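Local structure of salmonella typhimurium DB7155 bacteriophage DET7 tailspike (Bacteriophage, 2V5I) at residues 226-231 / 257-262; 326-331 / 348-353; 201-206 / 231-236; 344-349 / 369-374. The protein probably binds and hydrolyses the O-antigen of the Salmonella host as a trimeric, P22-like tailspike built on a right-handed parallel beta-helix. All coordinates share one frame; numbering follows the deposited sequence.

Contact 1 of 4, residues 226-231 / 257-262; sequences SGSGVQ and GFKTYQ
Q231 meets Y261 through its amide oxygen: OE1 lies at the edge of the tyrosine ring, 3.4 Å from Y261 CE1, with the amide and ring planes 64° apart. The ring in turn has the side chain of K259 under one face, CE sitting 3.9 Å from the plane over its centre. K259 runs out fully extended (CG anti to the backbone N, chi1 179°), which carries its CD alongside S228 OG at 3.6 Å. On the other face of the strands V230 and F258 pack together, V230 CG2 touching F258 CD1 at 3.9 Å. Between the two faces the backbones are joined in parallel register: V230 N donates to G257 O (3.1 Å), and K259 N donates to V230 O (2.9 Å). Further out, E255 takes the polar ends of both K259 NZ, in a salt bridge, and S228 OG, while T203 accepts a hydrogen bond from Q231 NE2. F258 stacks on the ring of F290, and both V230 and F258 reach V245 of strand 244-246. Apolar residues stacked inward at equivalent positions of successive parallel strands, with polar ones on the opposite face, are typical of a right-handed parallel beta-helix, the fold of the P22-type tailspikes.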
loop_
_atom_site.group_PDB
_atom_site.type_symbol
_atom_site.label_atom_id
_atom_site.label_comp_id
_atom_site.label_asym_id
_atom_site.label_seq_id
_atom_site.Cartn_x
_atom_site.Cartn_y
_atom_site.Cartn_z
ATOM N N SER A 226 0.819 -2.036 -30.556
ATOM C CA SER A 226 0.234 -3.323 -30.919
ATOM C C SER A 226 0.760 -4.442 -30.001
ATOM O O SER A 226 0.184 -5.567 -29.999
ATOM C CB SER A 226 0.658 -3.706 -32.318
ATOM O OG SER A 226 0.223 -2.786 -33.294
ATOM N N GLY A 227 1.890 -4.186 -29.367
ATOM C CA GLY A 227 2.532 -5.116 -28.427
ATOM C C GLY A 227 2.441 -4.605 -27.004
ATOM O O GLY A 227 1.392 -4.039 -26.583
ATOM N N SER A 228 3.437 -4.934 -26.209
ATOM C CA SER A 228 3.423 -4.608 -24.792
ATOM C C SER A 228 4.058 -3.257 -24.519
ATOM O O SER A 228 4.894 -2.790 -25.303
ATOM C CB SER A 228 4.038 -5.744 -23.980
ATOM O OG SER A 228 3.246 -6.913 -24.099
ATOM N N GLY A 229 3.614 -2.611 -23.447
ATOM C CA GLY A 229 4.105 -1.294 -23.120
ATOM C C GLY A 229 5.592 -1.282 -22.861
ATOM O O GLY A 229 6.363 -0.501 -23.398
ATOM N N VAL A 230 5.980 -2.111 -21.880
ATOM C CA VAL A 230 7.377 -2.326 -21.537
ATOM C C VAL A 230 7.674 -3.812 -21.584
ATOM O O VAL A 230 6.920 -4.616 -21.059
ATOM C CB VAL A 230 7.735 -1.816 -20.076
ATOM C CG1 VAL A 230 9.222 -2.024 -19.756
ATOM C CG2 VAL A 230 7.362 -0.364 -19.893
ATOM N N GLN A 231 8.768 -4.190 -22.228
ATOM C CA GLN A 231 9.129 -5.592 -22.263
ATOM C C GLN A 231 10.617 -5.840 -22.118
ATOM O O GLN A 231 11.416 -5.024 -22.517
ATOM C CB GLN A 231 8.638 -6.256 -23.541
ATOM C CG GLN A 231 9.229 -5.757 -24.769
ATOM C CD GLN A 231 8.405 -6.172 -26.058
ATOM O OE1 GLN A 231 7.396 -6.883 -25.987
ATOM N NE2 GLN A 231 8.874 -5.744 -27.213
ATOM N N GLY A 257 0.449 -4.650 -20.511
ATOM C CA GLY A 257 1.087 -3.407 -20.027
ATOM C C GLY A 257 2.607 -3.616 -19.912
ATOM O O GLY A 257 3.401 -2.820 -20.386
ATOM N N PHE A 258 2.954 -4.637 -19.133
ATOM C CA PHE A 258 4.296 -4.935 -18.779
ATOM C C PHE A 258 4.550 -6.435 -18.908
ATOM O O PHE A 258 3.761 -7.223 -18.416
ATOM C CB PHE A 258 4.499 -4.544 -17.296
ATOM C CG PHE A 258 4.153 -3.096 -17.009
ATOM C CD1 PHE A 258 5.022 -2.068 -17.289
ATOM C CD2 PHE A 258 2.853 -2.744 -16.547
ATOM C CE1 PHE A 258 4.674 -0.731 -17.068
ATOM C CE2 PHE A 258 2.503 -1.381 -16.305
ATOM C CZ PHE A 258 3.385 -0.398 -16.603
ATOM N N LYS A 259 5.636 -6.768 -19.590
ATOM C CA LYS A 259 5.870 -8.177 -20.002
ATOM C C LYS A 259 7.308 -8.621 -19.824
ATOM O O LYS A 259 8.221 -7.948 -20.302
ATOM C CB LYS A 259 5.445 -8.337 -21.459
ATOM C CG LYS A 259 5.629 -9.739 -22.105
ATOM C CD LYS A 259 5.486 -9.651 -23.610
ATOM C CE LYS A 259 5.659 -10.976 -24.286
ATOM N NZ LYS A 259 5.325 -10.791 -25.757
ATOM N N THR A 260 7.459 -9.764 -19.143
ATOM C CA THR A 260 8.698 -10.516 -19.208
ATOM C C THR A 260 8.541 -11.613 -20.272
ATOM O O THR A 260 7.669 -12.466 -20.154
ATOM C CB THR A 260 9.009 -11.159 -17.812
ATOM O OG1 THR A 260 7.921 -11.921 -17.338
ATOM C CG2 THR A 260 9.296 -10.086 -16.783
ATOM N N TYR A 261 9.406 -11.568 -21.291
ATOM C CA TYR A 261 9.213 -12.543 -22.387
ATOM C C TYR A 261 9.316 -13.944 -21.902
ATOM O O TYR A 261 10.103 -14.262 -20.967
ATOM C CB TYR A 261 10.277 -12.381 -23.488
ATOM C CG TYR A 261 9.777 -11.750 -24.723
ATOM C CD1 TYR A 261 9.563 -10.392 -24.745
ATOM C CD2 TYR A 261 9.570 -12.484 -25.858
ATOM C CE1 TYR A 261 9.136 -9.763 -25.874
ATOM C CE2 TYR A 261 9.123 -11.863 -27.033
ATOM C CZ TYR A 261 8.913 -10.510 -27.018
ATOM O OH TYR A 261 8.478 -9.822 -28.140
ATOM N N GLN A 262 8.525 -14.821 -22.538
ATOM C CA GLN A 262 8.501 -16.226 -22.245
ATOM C C GLN A 262 9.193 -17.006 -23.342
ATOM O O GLN A 262 9.114 -16.649 -24.530
ATOM C CB GLN A 262 7.074 -16.755 -22.116
ATOM C CG GLN A 262 6.446 -16.344 -20.840
ATOM C CD GLN A 262 5.261 -15.499 -20.983
ATOM O OE1 GLN A 262 4.319 -15.893 -21.652
ATOM N NE2 GLN A 262 5.255 -14.313 -20.315
#

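Contact 2 of 4, residues 326-331 / 348-353; sequences NILVMN and NVTVQD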
loop_
_atom_site.group_PDB
_atom_site.type_symbol
_atom_site.label_atom_id
_atom_site.label_comp_id
_atom_site.label_asym_id
_atom_site.label_seq_id
_atom_site.Cartn_x
_atom_site.Cartn_y
_atom_site.Cartn_z
ATOM N N ASN A 326 2.907 -3.304 -4.810
ATOM C CA ASN A 326 2.203 -2.063 -5.016
ATOM C C ASN A 326 1.917 -1.793 -6.494
ATOM O O ASN A 326 2.315 -0.795 -7.062
ATOM C CB ASN A 326 2.944 -0.865 -4.413
ATOM C CG ASN A 326 2.130 0.394 -4.492
ATOM O OD1 ASN A 326 0.908 0.328 -4.537
ATOM N ND2 ASN A 326 2.792 1.553 -4.478
ATOM N N ILE A 327 1.224 -2.753 -7.098
ATOM C CA ILE A 327 0.790 -2.611 -8.495
ATOM C C ILE A 327 -0.722 -2.592 -8.594
ATOM O O ILE A 327 -1.413 -3.170 -7.771
ATOM C CB ILE A 327 1.402 -3.731 -9.400
ATOM C CG1 ILE A 327 1.055 -5.140 -8.943
ATOM C CG2 ILE A 327 2.916 -3.568 -9.488
ATOM C CD1 ILE A 327 1.227 -6.178 -9.964
ATOM N N LEU A 328 -1.230 -1.956 -9.653
ATOM C CA LEU A 328 -2.681 -1.758 -9.850
ATOM C C LEU A 328 -3.037 -2.069 -11.298
ATOM O O LEU A 328 -2.300 -1.665 -12.207
ATOM C CB LEU A 328 -3.081 -0.312 -9.555
ATOM C CG LEU A 328 -4.510 0.162 -9.910
ATOM C CD1 LEU A 328 -5.529 -0.551 -9.101
ATOM C CD2 LEU A 328 -4.635 1.695 -9.763
ATOM N N VAL A 329 -4.089 -2.875 -11.489
ATOM C CA VAL A 329 -4.589 -3.163 -12.830
ATOM C C VAL A 329 -6.104 -2.912 -12.855
ATOM O O VAL A 329 -6.801 -3.342 -11.951
ATOM C CB VAL A 329 -4.311 -4.616 -13.262
ATOM C CG1 VAL A 329 -4.866 -4.895 -14.663
ATOM C CG2 VAL A 329 -2.789 -4.984 -13.204
ATOM N N MET A 330 -6.583 -2.283 -13.939
ATOM C CA MET A 330 -8.028 -2.147 -14.131
ATOM C C MET A 330 -8.421 -2.307 -15.593
ATOM O O MET A 330 -7.678 -1.908 -16.499
ATOM C CB MET A 330 -8.467 -0.753 -13.657
ATOM C CG MET A 330 -8.249 -0.524 -12.195
ATOM S SD MET A 330 -8.912 1.079 -11.652
ATOM C CE MET A 330 -10.642 0.825 -12.036
ATOM N N ASN A 331 -9.561 -2.977 -15.789
ATOM C CA ASN A 331 -10.210 -3.115 -17.097
ATOM C C ASN A 331 -9.420 -3.904 -18.148
ATOM O O ASN A 331 -9.585 -3.682 -19.328
ATOM C CB ASN A 331 -10.651 -1.759 -17.648
ATOM C CG ASN A 331 -11.705 -1.885 -18.711
ATOM O OD1 ASN A 331 -12.626 -2.735 -18.596
ATOM N ND2 ASN A 331 -11.652 -0.997 -19.726
ATOM N N ASN A 348 0.692 -6.600 -1.967
ATOM C CA ASN A 348 0.095 -5.314 -2.176
ATOM C C ASN A 348 -0.287 -5.115 -3.639
ATOM O O ASN A 348 0.162 -4.179 -4.324
ATOM C CB ASN A 348 0.997 -4.196 -1.638
ATOM C CG ASN A 348 1.493 -4.480 -0.209
ATOM O OD1 ASN A 348 0.773 -5.051 0.640
ATOM N ND2 ASN A 348 2.752 -4.153 0.038
ATOM N N VAL A 349 -1.155 -6.004 -4.103
ATOM C CA VAL A 349 -1.629 -6.005 -5.481
ATOM C C VAL A 349 -3.080 -5.623 -5.473
ATOM O O VAL A 349 -3.821 -6.142 -4.668
ATOM C CB VAL A 349 -1.487 -7.459 -6.053
ATOM C CG1 VAL A 349 -2.252 -7.649 -7.354
ATOM C CG2 VAL A 349 -0.014 -7.792 -6.264
ATOM N N THR A 350 -3.509 -4.763 -6.407
ATOM C CA THR A 350 -4.909 -4.332 -6.522
ATOM C C THR A 350 -5.340 -4.526 -7.985
ATOM O O THR A 350 -4.813 -3.883 -8.906
ATOM C CB THR A 350 -5.066 -2.845 -6.098
ATOM O OG1 THR A 350 -4.598 -2.692 -4.723
ATOM C CG2 THR A 350 -6.538 -2.420 -6.232
ATOM N N VAL A 351 -6.237 -5.488 -8.220
ATOM C CA VAL A 351 -6.818 -5.723 -9.531
ATOM C C VAL A 351 -8.321 -5.471 -9.373
ATOM O O VAL A 351 -8.976 -6.123 -8.556
ATOM C CB VAL A 351 -6.539 -7.169 -10.012
ATOM C CG1 VAL A 351 -7.172 -7.381 -11.358
ATOM C CG2 VAL A 351 -5.059 -7.437 -10.103
ATOM N N GLN A 352 -8.877 -4.565 -10.160
ATOM C CA GLN A 352 -10.279 -4.209 -9.968
ATOM C C GLN A 352 -10.951 -3.941 -11.304
ATOM O O GLN A 352 -10.377 -3.293 -12.176
ATOM C CB GLN A 352 -10.467 -3.090 -8.947
ATOM C CG GLN A 352 -9.783 -1.862 -9.177
ATOM C CD GLN A 352 -9.615 -0.884 -7.936
ATOM O OE1 GLN A 352 -9.836 -1.176 -6.707
ATOM N NE2 GLN A 352 -9.213 0.290 -8.296
ATOM N N ASP A 353 -12.141 -4.517 -11.484
ATOM C CA ASP A 353 -13.017 -4.165 -12.652
ATOM C C ASP A 353 -12.368 -4.592 -13.943
ATOM O O ASP A 353 -12.259 -3.768 -14.872
ATOM C CB ASP A 353 -13.369 -2.653 -12.664
ATOM C CG ASP A 353 -14.626 -2.319 -13.506
ATOM O OD1 ASP A 353 -15.423 -3.217 -13.799
ATOM O OD2 ASP A 353 -14.811 -1.128 -13.819
HETATM O O HOH W 1 -1.922 -2.006 -4.871
#
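M330 crosses Q352 on the neighbouring parallel strand and can be followed outward atom by atom. CB and CG pass the backbone carbonyl of Q352, and CG also touches Q352 CG at 3.6 Å. SD then receives a weak but nearly straight hydrogen bond from Q352 NE2 (3.5 Å, 173° at the hydrogen). The bend at chi3 (62°) folds CE back toward Q352 CG, 4.0 Å away. On the same face, L328 CD1 leans across to T350 CG2 at 3.6 Å. On the other, I327 CG1 and V349 CG2 run alongside each other, 3.9 Å apart. T350 N to I327 O, V329 N to T350 O and Q352 N to V329 O form the ladder between adjacent coils of the parallel beta-helix, on the side facing the other subunits. A water donates to I327 O and N348 O and bonds T350 OG1 at 2.8 Å. T350 OG1 bonds N348 ND2 of the second subunit, and N348 ND2 bonds T350 OG1 of the third. The chemistry divides by face: I327, V329, V349 and V351 meet chiefly through aliphatic carbons, while the face of L328, M330, T350 and Q352 mixes aliphatic, sulfur and amide groups and joins in trimer contacts.

Contact 3 of 4, residues 201-206 / 231-236; sequences IITFEN and QFLRNN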
loop_
_atom_site.group_PDB
_atom_site.type_symbol
_atom_site.label_atom_id
_atom_site.label_comp_id
_atom_site.label_asym_id
_atom_site.label_seq_id
_atom_site.Cartn_x
_atom_site.Cartn_y
_atom_site.Cartn_z
ATOM N N ILE A 201 6.603 -0.842 -26.843
ATOM C CA ILE A 201 6.920 0.587 -26.759
ATOM C C ILE A 201 8.318 0.832 -26.257
ATOM O O ILE A 201 9.045 1.625 -26.841
ATOM C CB ILE A 201 5.829 1.410 -26.059
ATOM C CG1 ILE A 201 4.469 1.103 -26.683
ATOM C CG2 ILE A 201 6.162 2.901 -26.144
ATOM C CD1 ILE A 201 3.286 1.823 -26.149
ATOM N N ILE A 202 8.650 0.234 -25.095
ATOM C CA ILE A 202 10.013 0.272 -24.575
ATOM C C ILE A 202 10.483 -1.166 -24.387
ATOM O O ILE A 202 9.814 -1.917 -23.714
ATOM C CB ILE A 202 10.074 1.022 -23.225
ATOM C CG1 ILE A 202 9.439 2.443 -23.373
ATOM C CG2 ILE A 202 11.519 1.083 -22.717
ATOM C CD1 ILE A 202 9.070 3.153 -22.073
ATOM N N THR A 203 11.630 -1.508 -24.978
ATOM C CA THR A 203 12.130 -2.875 -24.952
ATOM C C THR A 203 13.620 -2.892 -24.618
ATOM O O THR A 203 14.385 -2.115 -25.159
ATOM C CB THR A 203 11.990 -3.503 -26.382
ATOM O OG1 THR A 203 10.626 -3.501 -26.782
ATOM C CG2 THR A 203 12.554 -4.917 -26.416
ATOM N N PHE A 204 13.989 -3.714 -23.642
ATOM C CA PHE A 204 15.384 -4.040 -23.397
ATOM C C PHE A 204 15.609 -5.473 -23.848
ATOM O O PHE A 204 15.124 -6.408 -23.200
ATOM C CB PHE A 204 15.662 -3.896 -21.879
ATOM C CG PHE A 204 15.620 -2.498 -21.391
ATOM C CD1 PHE A 204 16.624 -1.634 -21.665
ATOM C CD2 PHE A 204 14.478 -2.000 -20.699
ATOM C CE1 PHE A 204 16.568 -0.267 -21.193
ATOM C CE2 PHE A 204 14.475 -0.683 -20.242
ATOM C CZ PHE A 204 15.472 0.159 -20.534
ATOM N N GLU A 205 16.375 -5.624 -24.938
ATOM C CA GLU A 205 16.615 -6.900 -25.577
ATOM C C GLU A 205 18.101 -7.262 -25.360
ATOM O O GLU A 205 18.994 -6.556 -25.846
ATOM C CB GLU A 205 16.324 -6.733 -27.061
ATOM C CG GLU A 205 16.580 -7.985 -27.866
ATOM C CD GLU A 205 18.013 -8.031 -28.440
ATOM O OE1 GLU A 205 18.375 -7.225 -29.361
ATOM O OE2 GLU A 205 18.814 -8.888 -28.003
ATOM N N ASN A 206 18.348 -8.307 -24.548
ATOM C CA ASN A 206 19.687 -8.781 -24.271
ATOM C C ASN A 206 19.873 -10.271 -24.611
ATOM O O ASN A 206 20.391 -11.055 -23.813
ATOM C CB ASN A 206 20.021 -8.504 -22.783
ATOM C CG ASN A 206 20.141 -7.032 -22.502
ATOM O OD1 ASN A 206 19.128 -6.367 -22.249
ATOM N ND2 ASN A 206 21.344 -6.510 -22.554
ATOM N N GLN A 231 8.768 -4.190 -22.228
ATOM C CA GLN A 231 9.129 -5.592 -22.263
ATOM C C GLN A 231 10.617 -5.840 -22.118
ATOM O O GLN A 231 11.416 -5.024 -22.517
ATOM C CB GLN A 231 8.638 -6.256 -23.541
ATOM C CG GLN A 231 9.229 -5.757 -24.769
ATOM C CD GLN A 231 8.405 -6.172 -26.058
ATOM O OE1 GLN A 231 7.396 -6.883 -25.987
ATOM N NE2 GLN A 231 8.874 -5.744 -27.213
ATOM N N PHE A 232 10.944 -6.973 -21.452
ATOM C CA PHE A 232 12.342 -7.395 -21.241
ATOM C C PHE A 232 12.592 -8.739 -21.874
ATOM O O PHE A 232 11.728 -9.605 -21.795
ATOM C CB PHE A 232 12.577 -7.536 -19.690
ATOM C CG PHE A 232 12.498 -6.240 -18.962
ATOM C CD1 PHE A 232 11.254 -5.766 -18.527
ATOM C CD2 PHE A 232 13.608 -5.508 -18.731
ATOM C CE1 PHE A 232 11.160 -4.557 -17.876
ATOM C CE2 PHE A 232 13.520 -4.245 -18.044
ATOM C CZ PHE A 232 12.257 -3.838 -17.620
ATOM N N LEU A 233 13.809 -8.904 -22.420
ATOM C CA LEU A 233 14.289 -10.188 -22.978
ATOM C C LEU A 233 15.686 -10.471 -22.420
ATOM O O LEU A 233 16.593 -9.674 -22.572
ATOM C CB LEU A 233 14.356 -10.181 -24.525
ATOM C CG LEU A 233 13.061 -9.997 -25.278
ATOM C CD1 LEU A 233 12.717 -8.550 -25.450
ATOM C CD2 LEU A 233 13.194 -10.645 -26.644
ATOM N N ARG A 234 15.828 -11.595 -21.716
ATOM C CA ARG A 234 17.101 -12.045 -21.140
ATOM C C ARG A 234 17.792 -10.972 -20.257
ATOM O O ARG A 234 18.959 -10.698 -20.401
ATOM C CB ARG A 234 18.008 -12.538 -22.250
ATOM C CG ARG A 234 19.178 -13.415 -21.779
ATOM C CD ARG A 234 19.795 -14.210 -22.916
ATOM N NE ARG A 234 21.092 -14.825 -22.571
ATOM C CZ ARG A 234 22.256 -14.194 -22.566
ATOM N NH1 ARG A 234 22.358 -12.901 -22.845
ATOM N NH2 ARG A 234 23.386 -14.864 -22.243
ATOM N N ASN A 235 16.993 -10.383 -19.361
ATOM C CA ASN A 235 17.472 -9.523 -18.276
ATOM C C ASN A 235 17.428 -10.308 -16.961
ATOM O O ASN A 235 16.485 -11.042 -16.706
ATOM C CB ASN A 235 16.635 -8.249 -18.203
ATOM C CG ASN A 235 17.100 -7.209 -19.188
ATOM O OD1 ASN A 235 17.511 -6.084 -18.803
ATOM N ND2 ASN A 235 17.095 -7.534 -20.464
ATOM N N ASN A 236 18.478 -10.121 -16.150
ATOM C CA ASN A 236 18.614 -10.692 -14.784
ATOM C C ASN A 236 19.086 -9.594 -13.859
ATOM O O ASN A 236 20.227 -9.190 -13.989
ATOM C CB ASN A 236 19.525 -11.904 -14.809
ATOM C CG ASN A 236 19.622 -12.587 -13.460
ATOM O OD1 ASN A 236 19.032 -12.123 -12.478
ATOM N ND2 ASN A 236 20.262 -13.769 -13.436
#
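F204 and F232 pack flank to flank, F204 CD2 touching F232 CE2 at 3.6 Å. The two rings are nearly parallel (22°) but strongly offset, with centroids 5.7 Å apart. F204 also stacks on F180, extending the row of phenylalanines to the strand before. On the opposite face the side chain of Q231 runs across T203, whose OG1 sits 18° out of the glutamine amide plane as it accepts the NE2 hydrogen bond. T203 CG2 meets L233 CD1 at 3.8 Å. This tight part is a pair of adjacent rungs in the parallel beta-helix, where the phenylalanines stack from coil to coil and the backbone bonds Q231 N to I202 O, F204 N to Q231 O and L233 N to F204 O run along the helix axis. Where the strands end and the chain turns, the contact is polar but still buried at N206 and N235. There L233 O is gripped from opposite faces of its plane by N206 N and N235 ND2. The same ND2 reaches N206 OD1 (2.9 Å) from above the carbonyl plane, the two amides being 75° apart. Only R234 here is partly exposed: its aliphatic chain runs past N206 O, and the turn about the CD-NE bond returns NH1 to that oxygen at 2.9 Å, in the guanidinium plane. R234 NH1 also bonds G209 O, and its guanidinium makes a cation-pi contact with W211.

Contact 4 of 4, residues 344-349 / 369-374; sequences GYVSNV and SNITVI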
loop_
_atom_site.group_PDB
_atom_site.type_symbol
_atom_site.label_atom_id
_atom_site.label_comp_id
_atom_site.label_asym_id
_atom_site.label_seq_id
_atom_site.Cartn_x
_atom_site.Cartn_y
_atom_site.Cartn_z
ATOM N N GLY A 344 9.275 -17.355 -3.972
ATOM C CA GLY A 344 9.027 -15.931 -4.073
ATOM C C GLY A 344 7.797 -15.395 -3.335
ATOM O O GLY A 344 7.056 -16.133 -2.691
ATOM N N TYR A 345 7.662 -14.066 -3.455
ATOM C CA TYR A 345 6.675 -13.244 -2.721
ATOM C C TYR A 345 5.993 -12.275 -3.662
ATOM O O TYR A 345 6.637 -11.728 -4.579
ATOM C CB TYR A 345 7.361 -12.497 -1.565
ATOM C CG TYR A 345 7.885 -13.455 -0.506
ATOM C CD1 TYR A 345 9.103 -14.087 -0.661
ATOM C CD2 TYR A 345 7.118 -13.841 0.566
ATOM C CE1 TYR A 345 9.564 -15.023 0.272
ATOM C CE2 TYR A 345 7.573 -14.750 1.511
ATOM C CZ TYR A 345 8.792 -15.420 1.283
ATOM O OH TYR A 345 9.257 -16.331 2.185
ATOM N N VAL A 346 4.705 -12.037 -3.448
ATOM C CA VAL A 346 3.941 -11.028 -4.191
ATOM C C VAL A 346 3.133 -10.295 -3.113
ATOM O O VAL A 346 2.577 -10.931 -2.229
ATOM C CB VAL A 346 2.968 -11.695 -5.149
ATOM C CG1 VAL A 346 2.074 -10.681 -5.794
ATOM C CG2 VAL A 346 3.728 -12.447 -6.171
ATOM N N SER A 347 3.190 -8.954 -3.081
ATOM C CA SER A 347 2.463 -8.207 -2.062
ATOM C C SER A 347 1.810 -6.944 -2.591
ATOM O O SER A 347 2.256 -6.328 -3.552
ATOM C CB SER A 347 3.392 -7.749 -0.912
ATOM O OG SER A 347 4.552 -7.074 -1.423
ATOM N N ASN A 348 0.692 -6.600 -1.967
ATOM C CA ASN A 348 0.095 -5.314 -2.176
ATOM C C ASN A 348 -0.287 -5.115 -3.639
ATOM O O ASN A 348 0.162 -4.179 -4.324
ATOM C CB ASN A 348 0.997 -4.196 -1.638
ATOM C CG ASN A 348 1.493 -4.480 -0.209
ATOM O OD1 ASN A 348 0.773 -5.051 0.640
ATOM N ND2 ASN A 348 2.752 -4.153 0.038
ATOM N N VAL A 349 -1.155 -6.004 -4.103
ATOM C CA VAL A 349 -1.629 -6.005 -5.481
ATOM C C VAL A 349 -3.080 -5.623 -5.473
ATOM O O VAL A 349 -3.821 -6.142 -4.668
ATOM C CB VAL A 349 -1.487 -7.459 -6.053
ATOM C CG1 VAL A 349 -2.252 -7.649 -7.354
ATOM C CG2 VAL A 349 -0.014 -7.792 -6.264
ATOM N N SER A 369 0.426 -11.773 -0.360
ATOM C CA SER A 369 -0.084 -11.120 0.837
ATOM C C SER A 369 -0.723 -9.786 0.450
ATOM O O SER A 369 -0.183 -9.054 -0.388
ATOM C CB SER A 369 1.010 -10.912 1.878
ATOM O OG SER A 369 1.718 -12.136 2.136
ATOM N N ASN A 370 -1.861 -9.480 1.065
ATOM C CA ASN A 370 -2.504 -8.171 0.946
ATOM C C ASN A 370 -2.915 -7.889 -0.495
ATOM O O ASN A 370 -2.418 -6.987 -1.163
ATOM C CB ASN A 370 -1.617 -7.050 1.476
ATOM C CG ASN A 370 -2.399 -5.820 1.813
ATOM O OD1 ASN A 370 -3.587 -5.907 2.151
ATOM N ND2 ASN A 370 -1.766 -4.658 1.685
ATOM N N ILE A 371 -3.797 -8.763 -0.975
ATOM C CA ILE A 371 -4.255 -8.840 -2.394
ATOM C C ILE A 371 -5.709 -8.373 -2.481
ATOM O O ILE A 371 -6.540 -8.723 -1.657
ATOM C CB ILE A 371 -4.167 -10.306 -2.938
ATOM C CG1 ILE A 371 -2.768 -10.917 -2.735
ATOM C CG2 ILE A 371 -4.505 -10.352 -4.415
ATOM C CD1 ILE A 371 -1.636 -10.211 -3.428
ATOM N N THR A 372 -6.016 -7.609 -3.522
ATOM C CA THR A 372 -7.425 -7.227 -3.800
ATOM C C THR A 372 -7.678 -7.624 -5.240
ATOM O O THR A 372 -6.921 -7.213 -6.138
ATOM C CB THR A 372 -7.600 -5.681 -3.668
ATOM O OG1 THR A 372 -7.352 -5.269 -2.306
ATOM C CG2 THR A 372 -8.965 -5.217 -4.103
ATOM N N VAL A 373 -8.664 -8.490 -5.487
ATOM C CA VAL A 373 -9.066 -8.865 -6.857
ATOM C C VAL A 373 -10.579 -8.861 -6.868
ATOM O O VAL A 373 -11.207 -9.852 -6.457
ATOM C CB VAL A 373 -8.533 -10.265 -7.270
ATOM C CG1 VAL A 373 -8.946 -10.550 -8.694
ATOM C CG2 VAL A 373 -7.062 -10.341 -7.194
ATOM N N ILE A 374 -11.173 -7.790 -7.395
ATOM C CA ILE A 374 -12.598 -7.551 -7.218
ATOM C C ILE A 374 -13.239 -7.121 -8.539
ATOM O O ILE A 374 -12.596 -6.457 -9.343
ATOM C CB ILE A 374 -12.871 -6.485 -6.144
ATOM C CG1 ILE A 374 -12.277 -5.150 -6.502
ATOM C CG2 ILE A 374 -12.342 -6.958 -4.768
ATOM C CD1 ILE A 374 -12.575 -4.080 -5.554
HETATM O O HOH W 2 3.889 -11.774 0.348
HETATM O O HOH W 3 -3.999 -4.705 -2.033
#
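N370 sets its amide across that of N348 at the corner where both segments turn, ND2 donating to N348 OD1 at 2.8 Å and 163°. The acceptor lies in the amide plane of N370, while the donor is tilted 34° from the carbonyl plane of N348, and the two amides stand nearly perpendicular (82°). The CB of N370 projects toward residues 344-349 and itself comes close to N348 OD1, at 3.2 Å. On the apolar face V349 and I371 run alongside each other, I371 CD1 resting on V349 CB at 3.8 Å. The backbone bonds S369 N to V346 O and N348 N to S369 O hold the coils together before the corner, and T372 N to V349 O resumes the pattern after it; in between, V349 N to N370 O is long and weak. One water donates to V346 O and accepts from S369 OG; another donates to both V349 O and N370 O. R398 of the third subunit packs against N370. Stacked asparagines at equivalent turns, both with positive phi, form a short asparagine ladder of the kind found in parallel beta-helices. A single amide bond, N370 ND2 to N348 OD1, thus crosses the corner where the backbone ladder is weak, while R398 NH2 of the same chain occupies N370 OD1.

In the fold
Contacts 1 and 3 are consecutive steps along one face of the beta-helix: they share Q231 and strand 230-233, their centres are 9 Å apart, and G229 O lies 2.9 Å from I202 N in a probable hydrogen bond. Contacts 2 and 4 are likewise successive, sharing N348 and V349, with centres 9 Å apart and V351 N 2.8 Å from T372 O. The two pairs lie on different strand series of the solenoid; contacts 1 and 2 have centres about 17 Å apart and nearest atoms about 6 Å apart. F290, touched by F258 of contact 1 and by I327 and V329 of contact 2, bridges them. Contacts 2 and 4 reach neighbouring subunits; contacts 1 and 3 do not.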